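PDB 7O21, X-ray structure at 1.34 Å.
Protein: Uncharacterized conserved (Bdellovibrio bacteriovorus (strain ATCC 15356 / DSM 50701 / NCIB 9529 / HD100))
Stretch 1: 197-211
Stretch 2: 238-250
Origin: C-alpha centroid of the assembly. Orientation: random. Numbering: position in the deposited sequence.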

# COMPACT_ATOMS: atom_id res chain seq x y z
N PHE A 197 -28.98 3.65 6.01
CA PHE A 197 -28.48 3.09 4.75
C PHE A 197 -27.59 1.89 5.02
O PHE A 197 -27.79 0.81 4.44
N VAL A 198 -26.62 2.04 5.92
CA VAL A 198 -25.73 0.92 6.24
C VAL A 198 -26.52 -0.26 6.80
O VAL A 198 -26.24 -1.42 6.47
N GLU A 199 -27.50 0.01 7.66
CA GLU A 199 -28.26 -1.09 8.25
C GLU A 199 -29.11 -1.79 7.21
O GLU A 199 -29.28 -3.02 7.26
N SER A 200 -29.66 -1.04 6.26
CA SER A 200 -30.42 -1.64 5.17
C SER A 200 -29.55 -2.58 4.35
O SER A 200 -30.00 -3.68 3.97
N TRP A 201 -28.33 -2.16 4.04
CA TRP A 201 -27.38 -3.01 3.33
C TRP A 201 -27.05 -4.24 4.17
O TRP A 201 -27.12 -5.37 3.68
N ARG A 202 -26.73 -4.03 5.45
CA ARG A 202 -26.40 -5.17 6.32
C ARG A 202 -27.55 -6.17 6.37
O ARG A 202 -27.33 -7.38 6.28
N GLN A 203 -28.78 -5.68 6.55
CA GLN A 203 -29.93 -6.57 6.63
C GLN A 203 -30.14 -7.33 5.33
O GLN A 203 -30.44 -8.53 5.35
N ALA A 204 -29.97 -6.65 4.18
CA ALA A 204 -30.17 -7.33 2.90
C ALA A 204 -29.14 -8.43 2.71
O ALA A 204 -29.48 -9.54 2.26
N TRP A 205 -27.89 -8.15 3.05
CA TRP A 205 -26.86 -9.18 2.99
C TRP A 205 -27.19 -10.33 3.93
O TRP A 205 -27.20 -11.50 3.52
N GLU A 206 -27.48 -10.02 5.20
CA GLU A 206 -27.76 -11.07 6.18
C GLU A 206 -28.96 -11.92 5.79
O GLU A 206 -28.95 -13.15 5.97
N ASN A 207 -30.02 -11.29 5.28
CA ASN A 207 -31.18 -12.03 4.78
C ASN A 207 -30.86 -12.78 3.50
O ASN A 207 -31.69 -13.57 3.04
N GLN A 208 -29.68 -12.53 2.91
CA GLN A 208 -29.35 -13.05 1.59
C GLN A 208 -30.48 -12.79 0.60
O GLN A 208 -30.88 -13.66 -0.18
N ASP A 209 -31.02 -11.57 0.66
CA ASP A 209 -32.02 -11.08 -0.29
C ASP A 209 -31.22 -10.49 -1.44
O ASP A 209 -30.82 -9.33 -1.43
N ILE A 210 -30.94 -11.33 -2.44
CA ILE A 210 -30.00 -10.91 -3.49
C ILE A 210 -30.57 -9.76 -4.29
O ILE A 210 -29.84 -8.83 -4.66
N GLU A 211 -31.87 -9.78 -4.58
CA GLU A 211 -32.47 -8.66 -5.31
C GLU A 211 -32.25 -7.35 -4.56
O GLU A 211 -31.85 -6.34 -5.16
N LEU A 238 -22.81 -18.87 -2.45
CA LEU A 238 -22.76 -19.05 -1.00
C LEU A 238 -24.16 -19.25 -0.44
O LEU A 238 -24.39 -20.13 0.40
N LYS A 239 -25.11 -18.44 -0.90
CA LYS A 239 -26.50 -18.58 -0.46
C LYS A 239 -27.03 -19.98 -0.74
O LYS A 239 -27.76 -20.55 0.09
N SER A 240 -26.68 -20.56 -1.89
CA SER A 240 -27.19 -21.88 -2.21
C SER A 240 -26.68 -22.93 -1.23
O SER A 240 -27.36 -23.93 -0.98
N LYS A 241 -25.49 -22.72 -0.66
CA LYS A 241 -24.85 -23.70 0.20
C LYS A 241 -25.10 -23.47 1.69
O LYS A 241 -25.16 -24.44 2.45
N TYR A 242 -25.25 -22.22 2.11
CA TYR A 242 -25.37 -21.87 3.53
C TYR A 242 -26.61 -21.01 3.66
O TYR A 242 -26.57 -19.81 3.36
N GLU A 243 -27.70 -21.62 4.14
CA GLU A 243 -29.00 -20.97 4.10
C GLU A 243 -29.06 -19.76 5.02
O GLU A 243 -29.66 -18.73 4.66
N TYR A 244 -28.48 -19.85 6.21
CA TYR A 244 -28.58 -18.79 7.20
C TYR A 244 -27.20 -18.29 7.57
O TYR A 244 -26.30 -19.08 7.90
N ILE A 245 -27.02 -16.97 7.50
CA ILE A 245 -25.78 -16.32 7.91
C ILE A 245 -26.11 -15.19 8.88
O ILE A 245 -27.25 -14.74 9.00
N LYS A 246 -25.07 -14.74 9.58
CA LYS A 246 -25.15 -13.63 10.52
C LYS A 246 -24.07 -12.63 10.14
O LYS A 246 -22.91 -13.03 9.96
N VAL A 247 -24.43 -11.36 10.03
CA VAL A 247 -23.48 -10.29 9.75
C VAL A 247 -23.65 -9.23 10.83
O VAL A 247 -24.73 -8.65 10.96
N HIS A 248 -22.60 -8.99 11.60
CA HIS A 248 -22.62 -7.99 12.66
C HIS A 248 -21.52 -6.97 12.41
O HIS A 248 -20.40 -7.33 12.05
N LEU A 249 -21.86 -5.69 12.58
CA LEU A 249 -20.94 -4.59 12.32
C LEU A 249 -20.78 -3.77 13.59
O LEU A 249 -21.78 -3.38 14.20
N SER A 250 -19.54 -3.49 13.97
CA SER A 250 -19.33 -2.53 15.04
C SER A 250 -19.76 -1.14 14.58
O SER A 250 -19.88 -0.85 13.38

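Helix 197-206 runs nearly antiparallel to strand 246-249 (159°), and its contacts follow the strand backwards from L249. V198 (t) points toward the strand, its CG1 3.9 Å from L249 CD1. W201 (t) leaves the helix sideways, but its indole reaches back so that the ring edge, at CZ3, meets the same L249 CD1 at 3.8 Å.

R202 (chi1 t, chi2 t, chi3 p) lays its aliphatic part on L249 (CD to CG, 3.8 Å) and donates from NH1 to V247 O at 2.8 Å; salt bridges to E199 and E206 hold the guanidinium in place. One face of the W205 ring (chi1 t) receives V247 CG2, a CH-pi contact 4.2 Å from the centroid of the six-membered ring, while I245 CD1 approaches W205 CD1 obliquely at 4.0 Å. The extended E206 (t, t) accepts V247 N at OE2 (2.9 Å), so E206 and R202 together engage both backbone polar groups of V247.

Beyond the helix, Q208 (m, t) adopts positive phi in a Schellman motif and points toward stretch 2. Its NE2 donates almost linearly to Y242 O (3.0 Å), and its backbone O accepts K239 NZ (3.0 Å). Water 1 joins E206 O, Q208 NE2 and I245 N. Finally, I210 (m, m) packs CG1 against K239 CD at 4.0 Å.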

# COMPACT_ATOMS: atom_id res chain seq x y z
CB PHE A 197 -27.74 4.18 3.96
CG PHE A 197 -27.04 3.66 2.71
CD1 PHE A 197 -27.71 3.56 1.49
CD2 PHE A 197 -25.71 3.28 2.76
CE1 PHE A 197 -27.05 3.11 0.35
CE2 PHE A 197 -25.05 2.82 1.63
CZ PHE A 197 -25.74 2.73 0.42
CB VAL A 198 -24.63 1.37 7.22
CG1 VAL A 198 -23.80 0.17 7.68
CG2 VAL A 198 -23.74 2.43 6.58
CB GLU A 199 -29.11 -0.58 9.42
CG GLU A 199 -30.16 -1.57 9.91
CD GLU A 199 -29.56 -2.80 10.57
OE1 GLU A 199 -28.34 -2.81 10.85
OE2 GLU A 199 -30.32 -3.75 10.82
CB SER A 200 -31.04 -0.54 4.31
OG SER A 200 -31.95 -1.07 3.36
CB TRP A 201 -26.12 -2.19 3.02
CG TRP A 201 -24.92 -3.00 2.60
CD1 TRP A 201 -24.66 -3.51 1.36
CD2 TRP A 201 -23.79 -3.33 3.41
NE1 TRP A 201 -23.46 -4.18 1.36
CE2 TRP A 201 -22.89 -4.07 2.60
CE3 TRP A 201 -23.45 -3.08 4.75
CZ2 TRP A 201 -21.68 -4.57 3.09
CZ3 TRP A 201 -22.25 -3.58 5.23
CH2 TRP A 201 -21.38 -4.31 4.40
CB ARG A 202 -26.05 -4.69 7.73
CG ARG A 202 -25.48 -5.80 8.63
CD ARG A 202 -25.65 -5.50 10.10
NE ARG A 202 -27.06 -5.39 10.47
CZ ARG A 202 -27.85 -6.44 10.69
NH1 ARG A 202 -27.37 -7.67 10.59
NH2 ARG A 202 -29.12 -6.25 11.01
CB GLN A 203 -31.19 -5.79 7.00
CG GLN A 203 -31.31 -5.44 8.48
CD GLN A 203 -32.55 -4.59 8.78
OE1 GLN A 203 -33.41 -4.40 7.92
NE2 GLN A 203 -32.64 -4.08 10.00
CB ALA A 204 -30.11 -6.33 1.75
CB TRP A 205 -25.52 -8.52 3.33
CG TRP A 205 -24.33 -9.42 3.22
CD1 TRP A 205 -24.29 -10.67 2.68
CD2 TRP A 205 -23.00 -9.14 3.68
NE1 TRP A 205 -23.02 -11.19 2.77
CE2 TRP A 205 -22.21 -10.27 3.38
CE3 TRP A 205 -22.41 -8.04 4.32
CZ2 TRP A 205 -20.85 -10.33 3.69
CZ3 TRP A 205 -21.06 -8.11 4.63
CH2 TRP A 205 -20.30 -9.25 4.31
CB GLU A 206 -27.95 -10.45 7.57
CG GLU A 206 -28.18 -11.49 8.66
CD GLU A 206 -28.20 -10.85 10.04
OE1 GLU A 206 -29.26 -10.29 10.42
OE2 GLU A 206 -27.17 -10.89 10.73
CB ASN A 207 -32.32 -11.06 4.49
CG ASN A 207 -33.04 -10.61 5.73
OD1 ASN A 207 -33.09 -11.32 6.74
ND2 ASN A 207 -33.62 -9.41 5.67
CB GLN A 208 -28.90 -14.51 1.66
CG GLN A 208 -27.76 -14.67 2.65
CD GLN A 208 -27.10 -16.03 2.58
OE1 GLN A 208 -26.11 -16.23 1.87
NE2 GLN A 208 -27.65 -16.98 3.33
CB ASP A 209 -32.90 -10.03 0.40
CG ASP A 209 -34.05 -9.55 -0.47
OD1 ASP A 209 -33.95 -9.62 -1.72
OD2 ASP A 209 -35.05 -9.09 0.12
CB ILE A 210 -29.57 -12.09 -4.37
CG1 ILE A 210 -29.04 -13.24 -3.51
CG2 ILE A 210 -28.51 -11.63 -5.37
CD1 ILE A 210 -27.93 -12.82 -2.57
CB GLU A 211 -33.96 -8.90 -5.54
CG GLU A 211 -34.62 -7.73 -6.25
CD GLU A 211 -36.10 -7.93 -6.51
OE1 GLU A 211 -36.44 -8.53 -7.55
OE2 GLU A 211 -36.91 -7.48 -5.68
CB LEU A 238 -22.10 -17.85 -0.34
CG LEU A 238 -20.61 -17.66 -0.59
CD1 LEU A 238 -20.15 -16.31 -0.06
CD2 LEU A 238 -19.87 -18.79 0.10
CB LYS A 239 -27.37 -17.54 -1.15
CG LYS A 239 -28.86 -17.70 -0.86
CD LYS A 239 -29.69 -16.66 -1.59
CE LYS A 239 -31.16 -16.78 -1.18
NZ LYS A 239 -32.02 -15.79 -1.89
CB SER A 240 -26.80 -22.27 -3.64
OG SER A 240 -25.43 -22.63 -3.72
CB LYS A 241 -23.34 -23.74 -0.05
CG LYS A 241 -22.97 -24.07 -1.48
CD LYS A 241 -21.52 -24.51 -1.60
CE LYS A 241 -20.55 -23.34 -1.58
NZ LYS A 241 -19.20 -23.74 -1.10
CB TYR A 242 -24.12 -21.14 4.00
CG TYR A 242 -22.87 -21.95 3.79
CD1 TYR A 242 -22.79 -23.26 4.23
CD2 TYR A 242 -21.77 -21.42 3.12
CE1 TYR A 242 -21.66 -24.02 4.03
CE2 TYR A 242 -20.63 -22.17 2.91
CZ TYR A 242 -20.58 -23.48 3.37
OH TYR A 242 -19.45 -24.23 3.17
CB GLU A 243 -30.09 -21.98 4.49
CG GLU A 243 -31.50 -21.49 4.23
CD GLU A 243 -32.55 -22.57 4.44
OE1 GLU A 243 -33.14 -23.03 3.44
OE2 GLU A 243 -32.79 -22.95 5.61
CB TYR A 244 -29.32 -19.26 8.46
CG TYR A 244 -30.76 -19.62 8.22
CD1 TYR A 244 -31.72 -18.64 8.00
CD2 TYR A 244 -31.17 -20.95 8.20
CE1 TYR A 244 -33.05 -18.97 7.77
CE2 TYR A 244 -32.48 -21.29 7.97
CZ TYR A 244 -33.42 -20.30 7.76
OH TYR A 244 -34.73 -20.65 7.53
CB ILE A 245 -24.95 -15.80 6.71
CG1 ILE A 245 -25.71 -14.70 5.96
CG2 ILE A 245 -24.57 -16.95 5.78
CD1 ILE A 245 -24.84 -13.94 4.96
CB LYS A 246 -24.90 -14.11 11.95
CG LYS A 246 -26.05 -14.89 12.59
CD LYS A 246 -25.51 -15.86 13.63
CE LYS A 246 -25.99 -15.55 15.03
NZ LYS A 246 -25.07 -14.60 15.73
CB VAL A 247 -23.67 -9.66 8.36
CG1 VAL A 247 -22.60 -8.60 8.11
CG2 VAL A 247 -23.66 -10.74 7.28
CB HIS A 248 -22.46 -8.64 14.03
CG HIS A 248 -23.62 -9.50 14.42
ND1 HIS A 248 -23.47 -10.77 14.95
CD2 HIS A 248 -24.96 -9.29 14.33
CE1 HIS A 248 -24.66 -11.29 15.18
NE2 HIS A 248 -25.58 -10.41 14.82
CB LEU A 249 -21.50 -3.68 11.23
CG LEU A 249 -22.00 -4.34 9.95
CD1 LEU A 249 -22.57 -3.29 8.99
CD2 LEU A 249 -20.87 -5.09 9.32
CB SER A 250 -17.86 -2.51 15.46
OG SER A 250 -17.05 -1.85 14.49
O HOH W 1 -29.19 -15.78 5.84
O HOH W 2 -24.20 -18.11 2.67